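Local coordinates for five-membered-cyclitol-phosphate synthase (Streptomyces citricolor, PDB 6K96), which belongs to the myo-inositol-1-phosphate synthase family and binds nicotinamide-adenine-dinucleotide beside a dinucleotide-binding sheet of the Rossmann type, at residues Q21-Y26 with S53-V58; K151-N156 with A309-G314; L188-V193 with D264-M269; Q213-G218 with Q234-A239; I301-I306 with K324-P329. All blocks are in the same frame, centred on the assembly; numbering follows the deposited sequence.

Interaction 1. Residues Q21-Y26 with S53-V58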
# COMPACT_ATOMS: atom_id res chain seq x y z
N GLN B 21 7.01 -6.04 31.21
CA GLN B 21 6.72 -7.28 30.45
C GLN B 21 7.90 -7.60 29.54
O GLN B 21 8.24 -8.78 29.42
CB GLN B 21 5.47 -7.13 29.60
CG GLN B 21 4.23 -6.96 30.43
CD GLN B 21 3.00 -7.27 29.62
OE1 GLN B 21 2.71 -8.44 29.38
NE2 GLN B 21 2.28 -6.22 29.22
N GLY B 22 8.48 -6.62 28.86
CA GLY B 22 9.61 -6.90 27.97
C GLY B 22 10.71 -7.61 28.72
O GLY B 22 11.05 -8.70 28.34
N ALA B 23 11.20 -7.02 29.80
CA ALA B 23 12.29 -7.56 30.63
C ALA B 23 12.01 -9.00 31.04
O ALA B 23 12.98 -9.75 31.06
CB ALA B 23 12.52 -6.71 31.85
N GLU B 24 10.77 -9.38 31.35
CA GLU B 24 10.42 -10.78 31.75
C GLU B 24 10.26 -11.69 30.53
O GLU B 24 10.36 -12.91 30.73
CB GLU B 24 9.13 -10.90 32.57
CG GLU B 24 9.38 -11.06 34.08
CD GLU B 24 9.77 -12.45 34.61
OE1 GLU B 24 9.07 -13.43 34.34
OE2 GLU B 24 10.79 -12.55 35.30
N LEU B 25 9.95 -11.14 29.35
CA LEU B 25 9.97 -11.94 28.11
C LEU B 25 11.42 -12.33 27.84
O LEU B 25 11.63 -13.51 27.64
CB LEU B 25 9.37 -11.20 26.91
CG LEU B 25 9.15 -12.06 25.65
CD1 LEU B 25 7.77 -11.86 25.06
CD2 LEU B 25 10.18 -11.81 24.56
N TYR B 26 12.39 -11.41 27.86
CA TYR B 26 13.82 -11.75 27.65
C TYR B 26 14.27 -12.71 28.75
O TYR B 26 15.13 -13.51 28.44
CB TYR B 26 14.73 -10.53 27.61
CG TYR B 26 14.50 -9.69 26.39
CD1 TYR B 26 14.88 -10.16 25.16
CD2 TYR B 26 13.87 -8.46 26.46
CE1 TYR B 26 14.63 -9.43 24.01
CE2 TYR B 26 13.60 -7.71 25.31
CZ TYR B 26 13.99 -8.20 24.08
OH TYR B 26 13.75 -7.45 22.97
N SER B 53 17.62 -7.52 30.96
CA SER B 53 16.67 -8.17 31.90
C SER B 53 16.99 -7.79 33.35
O SER B 53 16.27 -8.25 34.25
CB SER B 53 16.71 -9.66 31.70
OG SER B 53 15.40 -10.20 31.62
N ASP B 54 18.05 -6.99 33.56
CA ASP B 54 18.68 -6.76 34.89
C ASP B 54 18.06 -5.51 35.51
O ASP B 54 18.77 -4.48 35.65
CB ASP B 54 20.21 -6.73 34.75
CG ASP B 54 20.81 -8.10 34.40
OD1 ASP B 54 20.19 -9.11 34.79
OD2 ASP B 54 21.87 -8.16 33.73
N LEU B 55 16.79 -5.66 35.88
CA LEU B 55 15.81 -4.59 36.22
C LEU B 55 15.02 -5.02 37.46
O LEU B 55 14.30 -6.05 37.42
CB LEU B 55 14.84 -4.43 35.04
CG LEU B 55 14.61 -3.03 34.50
CD1 LEU B 55 15.91 -2.27 34.38
CD2 LEU B 55 13.94 -3.10 33.15
N THR B 56 15.10 -4.22 38.52
CA THR B 56 14.24 -4.40 39.72
C THR B 56 13.43 -3.12 39.88
O THR B 56 14.01 -2.09 40.08
CB THR B 56 15.08 -4.78 40.95
OG1 THR B 56 16.45 -4.92 40.58
CG2 THR B 56 14.63 -6.08 41.59
N PHE B 57 12.13 -3.17 39.68
CA PHE B 57 11.25 -2.02 39.92
C PHE B 57 11.09 -1.91 41.43
O PHE B 57 10.71 -2.91 42.05
CB PHE B 57 9.93 -2.25 39.20
CG PHE B 57 10.06 -2.19 37.70
CD1 PHE B 57 10.52 -3.29 36.98
CD2 PHE B 57 9.78 -1.02 37.01
CE1 PHE B 57 10.70 -3.22 35.62
CE2 PHE B 57 9.90 -0.97 35.63
CZ PHE B 57 10.37 -2.07 34.94
N VAL B 58 11.37 -0.74 42.01
CA VAL B 58 11.42 -0.59 43.50
C VAL B 58 10.38 0.44 43.93
O VAL B 58 9.95 0.45 45.12
CB VAL B 58 12.84 -0.22 43.95
CG1 VAL B 58 13.79 -1.40 43.70
CG2 VAL B 58 13.37 1.05 43.27
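The ring of Tyr26 turns away from Ser53, so that of its side chain CB comes nearest, 4.1 Å from Ser53 OG. With CG anti to the carbonyl carbon (chi1 -69°), the ring leads off toward a neighbouring subunit, where it meets Trp277 of that subunit edge-to-face, and its hydroxyl bonds Pro40 O. The flat group used across the contact is instead the peptide carbonyl of Ala23. This is the first beta-alpha-beta unit of a Rossmann-type fold: helix 14-31 crosses over from strand 5-10 and packs on the sheet beside strand 55-62, the neighbour of strand 5-10.

Ser53 lies in the loop just ahead of that second strand. Its hydroxyl donates to Ala23 O at 2.5 Å from OG, shorter than usual, so the exact length is doubtful; it approaches with a C=O...donor angle of 151° and is tilted 19° from the carbonyl plane. The bond ties the loop that leads into the strand to the backbone of the crossover helix. Behind this polar link the contact turns apolar. Leu55, on the strand, faces the helix, and its CD2 methyl rests 4.1 Å from Ala23 CB.

Interaction 2. Residues K151-N156 with A309-G314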
# COMPACT_ATOMS: atom_id res chain seq x y z
N LYS B 151 19.92 12.03 45.35
CA LYS B 151 21.14 11.58 44.62
C LYS B 151 20.80 10.45 43.63
O LYS B 151 21.66 9.61 43.36
CB LYS B 151 22.23 11.13 45.61
CG LYS B 151 22.63 12.16 46.68
CD LYS B 151 23.65 13.17 46.22
CE LYS B 151 23.65 14.45 47.03
NZ LYS B 151 22.82 15.50 46.40
N VAL B 152 19.58 10.44 43.08
CA VAL B 152 19.14 9.37 42.13
C VAL B 152 19.21 9.91 40.68
O VAL B 152 18.72 11.03 40.40
CB VAL B 152 17.75 8.88 42.56
CG1 VAL B 152 17.08 8.08 41.46
CG2 VAL B 152 17.82 8.07 43.86
N ALA B 153 19.83 9.16 39.77
CA ALA B 153 19.93 9.49 38.32
C ALA B 153 18.52 9.76 37.74
O ALA B 153 17.56 9.06 38.14
CB ALA B 153 20.64 8.38 37.55
N PHE B 154 18.40 10.72 36.82
CA PHE B 154 17.11 11.10 36.20
C PHE B 154 17.13 10.87 34.68
O PHE B 154 18.06 11.36 34.00
CB PHE B 154 16.84 12.58 36.40
CG PHE B 154 15.41 12.97 36.15
CD1 PHE B 154 14.42 12.62 37.05
CD2 PHE B 154 15.07 13.74 35.05
CE1 PHE B 154 13.11 13.04 36.86
CE2 PHE B 154 13.75 14.11 34.83
CZ PHE B 154 12.77 13.78 35.74
N VAL B 155 16.06 10.26 34.14
CA VAL B 155 15.89 10.04 32.67
C VAL B 155 14.61 10.73 32.20
O VAL B 155 13.53 10.28 32.59
CB VAL B 155 15.84 8.54 32.31
CG1 VAL B 155 15.47 8.32 30.85
CG2 VAL B 155 17.15 7.83 32.62
N ASN B 156 14.73 11.69 31.29
CA ASN B 156 13.57 12.41 30.70
C ASN B 156 13.15 11.81 29.34
O ASN B 156 13.77 12.18 28.29
CB ASN B 156 13.89 13.90 30.56
CG ASN B 156 12.69 14.65 30.06
OD1 ASN B 156 11.59 14.14 30.10
ND2 ASN B 156 12.89 15.88 29.63
N ALA B 309 24.80 2.70 35.09
CA ALA B 309 26.24 2.35 35.00
C ALA B 309 27.09 3.59 35.29
O ALA B 309 28.09 3.47 35.96
CB ALA B 309 26.57 1.75 33.67
N ALA B 310 26.62 4.75 34.85
CA ALA B 310 27.28 6.07 35.02
C ALA B 310 27.26 6.47 36.49
O ALA B 310 28.31 6.87 37.01
CB ALA B 310 26.61 7.10 34.15
N ARG B 311 26.14 6.31 37.17
CA ARG B 311 26.05 6.57 38.63
C ARG B 311 26.98 5.62 39.42
O ARG B 311 27.59 6.06 40.41
CB ARG B 311 24.59 6.51 39.09
CG ARG B 311 24.40 6.87 40.55
CD ARG B 311 22.93 6.84 40.91
NE ARG B 311 22.73 7.05 42.33
CZ ARG B 311 22.68 6.09 43.24
NH1 ARG B 311 22.81 4.81 42.92
NH2 ARG B 311 22.50 6.41 44.50
N ARG B 312 27.04 4.34 39.03
CA ARG B 312 27.95 3.31 39.66
C ARG B 312 29.40 3.76 39.49
O ARG B 312 30.16 3.60 40.44
CB ARG B 312 27.82 1.90 39.06
CG ARG B 312 26.42 1.30 38.99
CD ARG B 312 26.30 -0.04 39.68
NE ARG B 312 24.91 -0.45 39.66
CZ ARG B 312 24.33 -1.20 38.71
NH1 ARG B 312 23.04 -1.49 38.81
NH2 ARG B 312 25.05 -1.65 37.68
N VAL B 313 29.74 4.39 38.37
CA VAL B 313 31.12 4.83 38.03
C VAL B 313 31.31 6.34 38.32
O VAL B 313 32.44 6.85 38.10
CB VAL B 313 31.39 4.39 36.58
CG1 VAL B 313 32.01 5.46 35.69
CG2 VAL B 313 32.23 3.14 36.58
N GLY B 314 30.27 7.03 38.83
CA GLY B 314 30.32 8.45 39.26
C GLY B 314 30.48 9.45 38.11
O GLY B 314 30.98 10.56 38.35
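Arg311 reaches from the last turn of helix 292-313 to Lys151, which closes another helix: Lys151 has positive phi and sits in a Schellman motif after helix 137-149, just ahead of strand 153-156 in the parallel Rossmann-type sheet. The contact thus joins a helix end inside one alpha-beta step to a helix packed from elsewhere in the chain. Three residues on from Arg311, Gly314, also with positive phi, is the C-prime residue of the Schellman motif that ends helix 292-313.

The polar part is a single hydrogen bond from side chain to backbone. Arg311 departs from its helix with CG anti to the backbone N (chi1 -175°) and runs fully extended to NE, which puts the guanidinium at the loop. Lys151 O meets this group at its edge, near the guanidinium plane.

The van der Waals part belongs to the shaft of the arginine. Its CD passes 4.0 Å from Ala153 N and 4.3 Å from Ala153 CB, on the first residue of the strand, while Val152 CA stands obliquely to the guanidinium, 4.3 Å from NE.

Outside the contact, Arg311 has a long, weak ion pair with Glu126, and Arg312 a salt bridge to the same residue. The bond across the contact runs 3.0 Å from Arg311 NE to Lys151 O, its donor lying in the carbonyl plane and its N-H...O angle 158°.

Interaction 3. Residues L188-V193 with D264-M269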
# COMPACT_ATOMS: atom_id res chain seq x y z
N LEU B 188 12.22 2.92 16.12
CA LEU B 188 12.08 3.16 14.66
C LEU B 188 10.88 4.06 14.42
O LEU B 188 9.74 3.62 14.43
CB LEU B 188 11.92 1.87 13.85
CG LEU B 188 11.84 2.16 12.35
CD1 LEU B 188 13.15 2.75 11.83
CD2 LEU B 188 11.46 0.93 11.56
N GLY B 189 11.17 5.31 14.12
CA GLY B 189 10.10 6.31 14.09
C GLY B 189 9.71 6.65 12.70
O GLY B 189 10.57 6.56 11.82
N THR B 190 8.47 7.09 12.55
CA THR B 190 7.89 7.56 11.29
C THR B 190 8.89 8.44 10.57
O THR B 190 9.05 8.29 9.31
CB THR B 190 6.59 8.28 11.63
OG1 THR B 190 5.87 7.49 12.58
CG2 THR B 190 5.77 8.54 10.39
N SER B 191 9.48 9.39 11.33
CA SER B 191 10.18 10.56 10.77
C SER B 191 11.55 10.13 10.23
O SER B 191 12.00 10.67 9.18
CB SER B 191 10.21 11.72 11.78
OG SER B 191 9.09 12.65 11.57
N VAL B 192 12.23 9.19 10.89
CA VAL B 192 13.51 8.68 10.35
C VAL B 192 13.22 7.93 9.05
O VAL B 192 14.00 8.11 8.12
CB VAL B 192 14.29 7.84 11.37
CG1 VAL B 192 13.61 6.48 11.67
CG2 VAL B 192 15.71 7.61 10.88
N VAL B 193 12.12 7.19 8.93
CA VAL B 193 11.78 6.55 7.63
C VAL B 193 11.49 7.62 6.59
O VAL B 193 12.02 7.54 5.52
CB VAL B 193 10.59 5.57 7.66
CG1 VAL B 193 10.35 5.00 6.28
CG2 VAL B 193 10.77 4.47 8.67
N ASP B 264 -2.29 0.59 21.60
CA ASP B 264 -0.87 1.04 21.62
C ASP B 264 -0.18 0.85 20.27
O ASP B 264 0.97 1.26 20.20
CB ASP B 264 -0.03 0.39 22.71
CG ASP B 264 1.38 0.90 22.82
OD1 ASP B 264 1.62 2.10 23.23
OD2 ASP B 264 2.28 0.12 22.48
N HIS B 265 -0.87 0.40 19.22
CA HIS B 265 -0.29 0.37 17.86
C HIS B 265 -0.21 1.76 17.26
O HIS B 265 -1.09 2.53 17.49
CB HIS B 265 -1.10 -0.47 16.88
CG HIS B 265 -0.81 -1.92 16.99
ND1 HIS B 265 -1.81 -2.82 17.15
CD2 HIS B 265 0.35 -2.60 16.99
CE1 HIS B 265 -1.30 -4.05 17.22
NE2 HIS B 265 0.05 -3.94 17.15
N LYS B 266 0.79 2.05 16.44
CA LYS B 266 0.81 3.33 15.71
C LYS B 266 1.00 2.97 14.23
O LYS B 266 1.87 2.18 13.96
CB LYS B 266 1.90 4.24 16.28
CG LYS B 266 2.40 5.29 15.31
CD LYS B 266 3.16 6.44 15.95
CE LYS B 266 2.20 7.52 16.39
NZ LYS B 266 2.97 8.75 16.71
N VAL B 267 0.26 3.62 13.34
CA VAL B 267 0.32 3.42 11.88
C VAL B 267 0.78 4.72 11.27
O VAL B 267 0.33 5.70 11.71
CB VAL B 267 -1.03 3.02 11.30
CG1 VAL B 267 -0.97 3.10 9.79
CG2 VAL B 267 -1.44 1.63 11.75
N ALA B 268 1.65 4.68 10.28
CA ALA B 268 2.15 5.81 9.51
C ALA B 268 1.88 5.53 8.03
O ALA B 268 1.87 4.43 7.70
CB ALA B 268 3.60 5.91 9.74
N MET B 269 1.51 6.51 7.24
CA MET B 269 1.26 6.31 5.81
C MET B 269 2.03 7.43 5.16
O MET B 269 1.95 8.56 5.69
CB MET B 269 -0.22 6.37 5.44
CG MET B 269 -0.81 5.01 5.27
SD MET B 269 -2.29 4.77 6.30
CE MET B 269 -3.25 6.23 5.92
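Thr190 has the largest share of this contact, about half of the buried surface, with Ala268 as its main partner and Lys266 as a lesser one. The setting is an alpha-on-beta packing in the part of the chain built round the mixed sheet: the first turn of helix 190-203, with Gly189 at the N-cap position, lies on one face of that sheet, over strand 265-275.

The two branches of Thr190 share the work unequally. Its methyl CG2 stands anti to the backbone N (chi1 -45°, measured to OG1), and this turns it toward the sheet, where it meets Ala268 CB at 3.5 Å. The hydroxyl lies farther off, with OG1 4.0 Å from the same CB. It is held by Asn215 on the adjoining strand 207-217, so the threonine packs on one strand through carbon while it bonds the next through oxygen.

Ala268 offers only a methyl, and that small side chain lets the helix start come close: the CA atoms of Thr190 and Ala268 are 6.3 Å apart. Strand alternation explains the rest. Lys266 and Ala268 point toward the helix, whereas Val267 and Met269 point away and pack against a third subunit, Met269 on its own counterpart there. The sheet is therefore covered by the helix on one face and by another copy of the protein on the other.

Lys266 passes by on its way elsewhere, its side chain coming within about 6 Å of the bound NAD. What it lends to the contact is its aliphatic part, with CD 4.5 Å from Thr190 OG1.

Interaction 4. Residues Q213-G218 with Q234-A239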
# COMPACT_ATOMS: atom_id res chain seq x y z
N GLN B 213 2.95 12.79 5.23
CA GLN B 213 3.11 11.81 6.32
C GLN B 213 1.86 11.96 7.17
O GLN B 213 1.58 13.09 7.53
CB GLN B 213 4.38 12.18 7.08
CG GLN B 213 4.48 11.56 8.47
CD GLN B 213 5.76 11.87 9.21
OE1 GLN B 213 5.82 11.65 10.42
NE2 GLN B 213 6.79 12.34 8.49
N LEU B 214 1.12 10.89 7.44
CA LEU B 214 0.08 10.93 8.48
C LEU B 214 0.22 9.74 9.40
O LEU B 214 0.65 8.74 8.89
CB LEU B 214 -1.32 11.05 7.87
CG LEU B 214 -1.66 10.14 6.69
CD1 LEU B 214 -2.69 9.12 7.14
CD2 LEU B 214 -2.25 11.02 5.58
N ASN B 215 -0.12 9.91 10.68
CA ASN B 215 0.00 8.91 11.78
C ASN B 215 -1.39 8.66 12.39
O ASN B 215 -2.28 9.52 12.24
CB ASN B 215 1.04 9.32 12.82
CG ASN B 215 2.39 9.65 12.22
OD1 ASN B 215 3.33 8.83 12.27
ND2 ASN B 215 2.50 10.82 11.62
N LEU B 216 -1.62 7.45 12.89
CA LEU B 216 -2.90 7.03 13.52
C LEU B 216 -2.48 6.35 14.81
O LEU B 216 -1.48 5.70 14.76
CB LEU B 216 -3.67 6.03 12.64
CG LEU B 216 -3.93 6.42 11.19
CD1 LEU B 216 -4.54 5.24 10.40
CD2 LEU B 216 -4.87 7.63 11.14
N GLY B 217 -3.24 6.46 15.89
CA GLY B 217 -2.90 5.83 17.16
C GLY B 217 -4.16 5.60 17.96
O GLY B 217 -5.25 6.06 17.51
N GLY B 218 -4.04 4.97 19.12
CA GLY B 218 -5.21 4.64 19.97
C GLY B 218 -4.89 4.52 21.43
O GLY B 218 -5.65 3.87 22.09
N GLN B 234 6.19 20.32 14.83
CA GLN B 234 7.22 21.19 14.19
C GLN B 234 8.55 20.43 14.05
O GLN B 234 9.23 20.56 13.01
CB GLN B 234 7.36 22.47 15.03
CG GLN B 234 8.32 23.47 14.41
CD GLN B 234 7.91 23.78 12.99
OE1 GLN B 234 8.46 23.23 12.03
NE2 GLN B 234 6.89 24.62 12.88
N SER B 235 8.92 19.71 15.12
CA SER B 235 10.03 18.72 15.20
C SER B 235 10.02 17.79 13.97
O SER B 235 11.10 17.52 13.42
CB SER B 235 9.96 17.94 16.51
OG SER B 235 10.30 18.77 17.62
N LYS B 236 8.83 17.34 13.56
CA LYS B 236 8.64 16.40 12.42
C LYS B 236 9.05 17.07 11.10
O LYS B 236 9.69 16.36 10.27
CB LYS B 236 7.19 15.90 12.39
CG LYS B 236 6.72 15.11 13.61
CD LYS B 236 5.51 14.21 13.37
CE LYS B 236 5.42 12.99 14.27
NZ LYS B 236 5.81 11.75 13.54
N ILE B 237 8.72 18.35 10.89
CA ILE B 237 8.80 19.04 9.56
C ILE B 237 10.22 19.60 9.38
O ILE B 237 10.67 19.76 8.20
CB ILE B 237 7.64 20.05 9.33
CG1 ILE B 237 7.98 21.11 8.27
CG2 ILE B 237 7.14 20.68 10.63
CD1 ILE B 237 7.85 20.62 6.83
N ASN B 238 10.91 19.84 10.51
CA ASN B 238 12.35 20.23 10.60
C ASN B 238 13.24 19.06 10.14
O ASN B 238 14.17 19.29 9.29
CB ASN B 238 12.71 20.64 12.03
CG ASN B 238 12.29 22.04 12.43
OD1 ASN B 238 12.27 22.96 11.60
ND2 ASN B 238 12.00 22.22 13.71
N ALA B 239 12.96 17.88 10.72
CA ALA B 239 13.53 16.54 10.40
C ALA B 239 13.72 16.40 8.88
O ALA B 239 14.80 15.95 8.45
CB ALA B 239 12.66 15.41 10.93
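Lys236 spans the gap between helix 234-239 and Gln213 and Asn215 on strand 207-217. Starting at CB, which points to the strand, the chain sets out with CG anti to the carbonyl carbon (chi1 -62°) and runs nearly straight as far as CE. CD is the first atom to feel the strand, 3.9 Å from Gln213 OE1, and CE follows at 4.1 Å from that same oxygen. A bend at the last torsion (chi4 -104°) then delivers NZ, which donates to Gln213 OE1 at 3.1 Å. The lysine crosses the glutamine at about a right angle, yet NZ arrives nearly along the C=O axis, at 168°.

Beyond this bond the amino group faces Asn215, which comes from the opposite direction. Asn215 ND2 lies 3.9 Å from NZ, a van der Waals neighbour, while Asn215 OD1 is engaged with Thr190. Lys236 also brushes Ser191 on helix 190-203, and its side chain is about 9 Å from the bound NAD.

The acceptor is a buried carboxamide whose rotation is fixed at both ends: Gln213 NE2 bonds His194 ND1, which leaves OE1 turned to the lysine. Held by His194, Gln213 offers OE1 to the amino group and so helps to place it. Because the carboxamide is neutral, the single bond from NZ to OE1 that joins helix 234-239 to strand 207-217 is a hydrogen bond and not a salt bridge.

Interaction 5. Residues I301-I306 with K324-P329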
# COMPACT_ATOMS: atom_id res chain seq x y z
N ILE B 301 15.45 1.09 27.56
CA ILE B 301 16.42 0.08 28.08
C ILE B 301 17.87 0.52 27.87
O ILE B 301 18.68 0.15 28.67
CB ILE B 301 16.18 -1.30 27.46
CG1 ILE B 301 16.83 -2.38 28.32
CG2 ILE B 301 16.67 -1.30 26.01
CD1 ILE B 301 16.38 -2.35 29.74
N ASP B 302 18.19 1.22 26.78
CA ASP B 302 19.49 1.88 26.52
C ASP B 302 19.72 2.96 27.60
O ASP B 302 20.60 2.78 28.43
CB ASP B 302 19.47 2.44 25.09
CG ASP B 302 20.18 1.60 24.05
OD1 ASP B 302 21.40 1.74 23.97
OD2 ASP B 302 19.53 0.80 23.32
N LEU B 303 18.87 4.00 27.66
CA LEU B 303 19.05 5.18 28.54
C LEU B 303 19.12 4.76 30.02
O LEU B 303 19.97 5.31 30.72
CB LEU B 303 17.91 6.19 28.31
CG LEU B 303 17.83 6.81 26.93
CD1 LEU B 303 16.72 7.83 26.89
CD2 LEU B 303 19.14 7.45 26.52
N ILE B 304 18.25 3.89 30.51
CA ILE B 304 18.25 3.57 31.96
C ILE B 304 19.55 2.86 32.32
O ILE B 304 20.01 3.01 33.46
CB ILE B 304 17.05 2.75 32.46
CG1 ILE B 304 16.92 1.44 31.69
CG2 ILE B 304 15.79 3.59 32.44
CD1 ILE B 304 15.69 0.67 32.07
N ARG B 305 20.13 2.09 31.40
CA ARG B 305 21.39 1.39 31.69
C ARG B 305 22.52 2.41 31.56
O ARG B 305 23.52 2.29 32.32
CB ARG B 305 21.65 0.19 30.78
CG ARG B 305 20.83 -1.06 31.07
CD ARG B 305 20.28 -1.69 29.79
NE ARG B 305 21.14 -2.55 29.00
CZ ARG B 305 21.06 -2.73 27.68
NH1 ARG B 305 20.17 -2.12 26.92
NH2 ARG B 305 21.87 -3.56 27.08
N ILE B 306 22.40 3.38 30.63
CA ILE B 306 23.45 4.41 30.49
C ILE B 306 23.51 5.14 31.82
O ILE B 306 24.61 5.33 32.35
CB ILE B 306 23.24 5.34 29.30
CG1 ILE B 306 23.20 4.62 27.96
CG2 ILE B 306 24.35 6.38 29.28
CD1 ILE B 306 22.61 5.47 26.84
N LYS B 324 22.18 9.26 20.39
CA LYS B 324 21.48 8.75 19.19
C LYS B 324 20.02 8.40 19.52
O LYS B 324 19.23 8.34 18.55
CB LYS B 324 22.22 7.56 18.58
CG LYS B 324 23.47 7.97 17.81
CD LYS B 324 23.84 7.05 16.65
CE LYS B 324 24.82 7.74 15.70
NZ LYS B 324 25.65 6.80 14.91
N VAL B 325 19.66 8.21 20.80
CA VAL B 325 18.28 7.77 21.15
C VAL B 325 17.45 8.92 21.75
O VAL B 325 16.38 8.63 22.33
CB VAL B 325 18.31 6.52 22.04
CG1 VAL B 325 18.96 5.36 21.34
CG2 VAL B 325 18.97 6.79 23.37
N LEU B 326 17.88 10.18 21.57
CA LEU B 326 17.20 11.38 22.13
C LEU B 326 16.94 12.35 20.99
O LEU B 326 17.84 12.51 20.12
CB LEU B 326 18.09 12.04 23.18
CG LEU B 326 18.13 11.37 24.55
CD1 LEU B 326 19.12 12.06 25.46
CD2 LEU B 326 16.78 11.33 25.21
N LYS B 327 15.78 13.04 21.01
CA LYS B 327 15.53 14.18 20.08
C LYS B 327 16.31 15.42 20.53
O LYS B 327 16.83 16.11 19.65
CB LYS B 327 14.03 14.41 19.88
CG LYS B 327 13.33 13.24 19.23
CD LYS B 327 12.47 13.52 18.01
CE LYS B 327 11.00 13.37 18.30
NZ LYS B 327 10.52 14.48 19.16
N SER B 328 16.47 15.67 21.84
CA SER B 328 16.90 16.98 22.39
C SER B 328 17.94 16.78 23.49
O SER B 328 17.72 17.11 24.65
CB SER B 328 15.69 17.73 22.91
OG SER B 328 14.66 17.78 21.91
N PRO B 329 19.10 16.19 23.15
CA PRO B 329 20.09 15.84 24.15
C PRO B 329 20.66 17.16 24.64
O PRO B 329 20.74 18.05 23.82
CB PRO B 329 21.18 15.09 23.38
CG PRO B 329 21.05 15.63 21.97
CD PRO B 329 19.55 15.83 21.80
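A small apolar contact joins Leu303, in the middle of helix 292-313, to Val325 and Leu326 in the irregular loop between that helix and helix 338-353. No hydrogen bond crosses it; the isobutyl groups of Leu303 and Leu326 and the isopropyl group of Val325 make the contact, close to the centre of the chain.

Leu303 supplies both of its methyls, one to each partner. With CG anti to the carbonyl carbon (chi1 -64°) and the chain continuing outward, the fork at its end faces the loop. CD2 meets Val325 CG2 tip to tip at 3.2 Å, closer than methyl groups normally pack, so the exact spacing is doubtful; Leu303 CG lies 3.7 Å from the same methyl. Val325 reaches out from its side by the branch that sits between its own backbone N and carbonyl carbon.

The second methyl takes the neighbouring residue. Leu303 CD1 rests 3.9 Å from Leu326 CD2, the two leucines meeting at a slant. Leu326 starts off alongside the helix, and only its end bends nearer, which lets consecutive loop residues grip the two prongs of one side chain. Leu184 and Ala322, from other loop positions, also touch Leu303.

The loop is held in place by backbone hydrogen bonds between Val325 and Ala185 and between Lys327 and Asp183, just beyond strand 179-180 of the parallel sheet. Elsewhere on this turn of the helix, Ile304 packs on Leu7 of strand 5-10, Asp302 touches Ile47 of strand 46-47, and Ile301 meets Trp277 of a second subunit.

Helix 292-313 shows how one element can serve several contacts: it supplies a segment to interactions 2 and 5, whose centres are 13 Å apart, and Val155 CG1 packs 4.1 Å from Leu303 CB. Interaction 1 adjoins it too, Leu55 CD1 lying 3.7 Å from Ile304 CD1. Interactions 3 and 4 form a second group, with centres 8 Å apart; strands 207-217 and 265-275 are neighbours, and Val267 O is 2.9 Å from Leu216 N. The bound NAD lies near both groups, the side chains of Lys266, Lys236 and Leu326 standing about 6, 9 and 9 Å from it. Asp264 bonds Ser293, which with Asn15 binds the sodium ion.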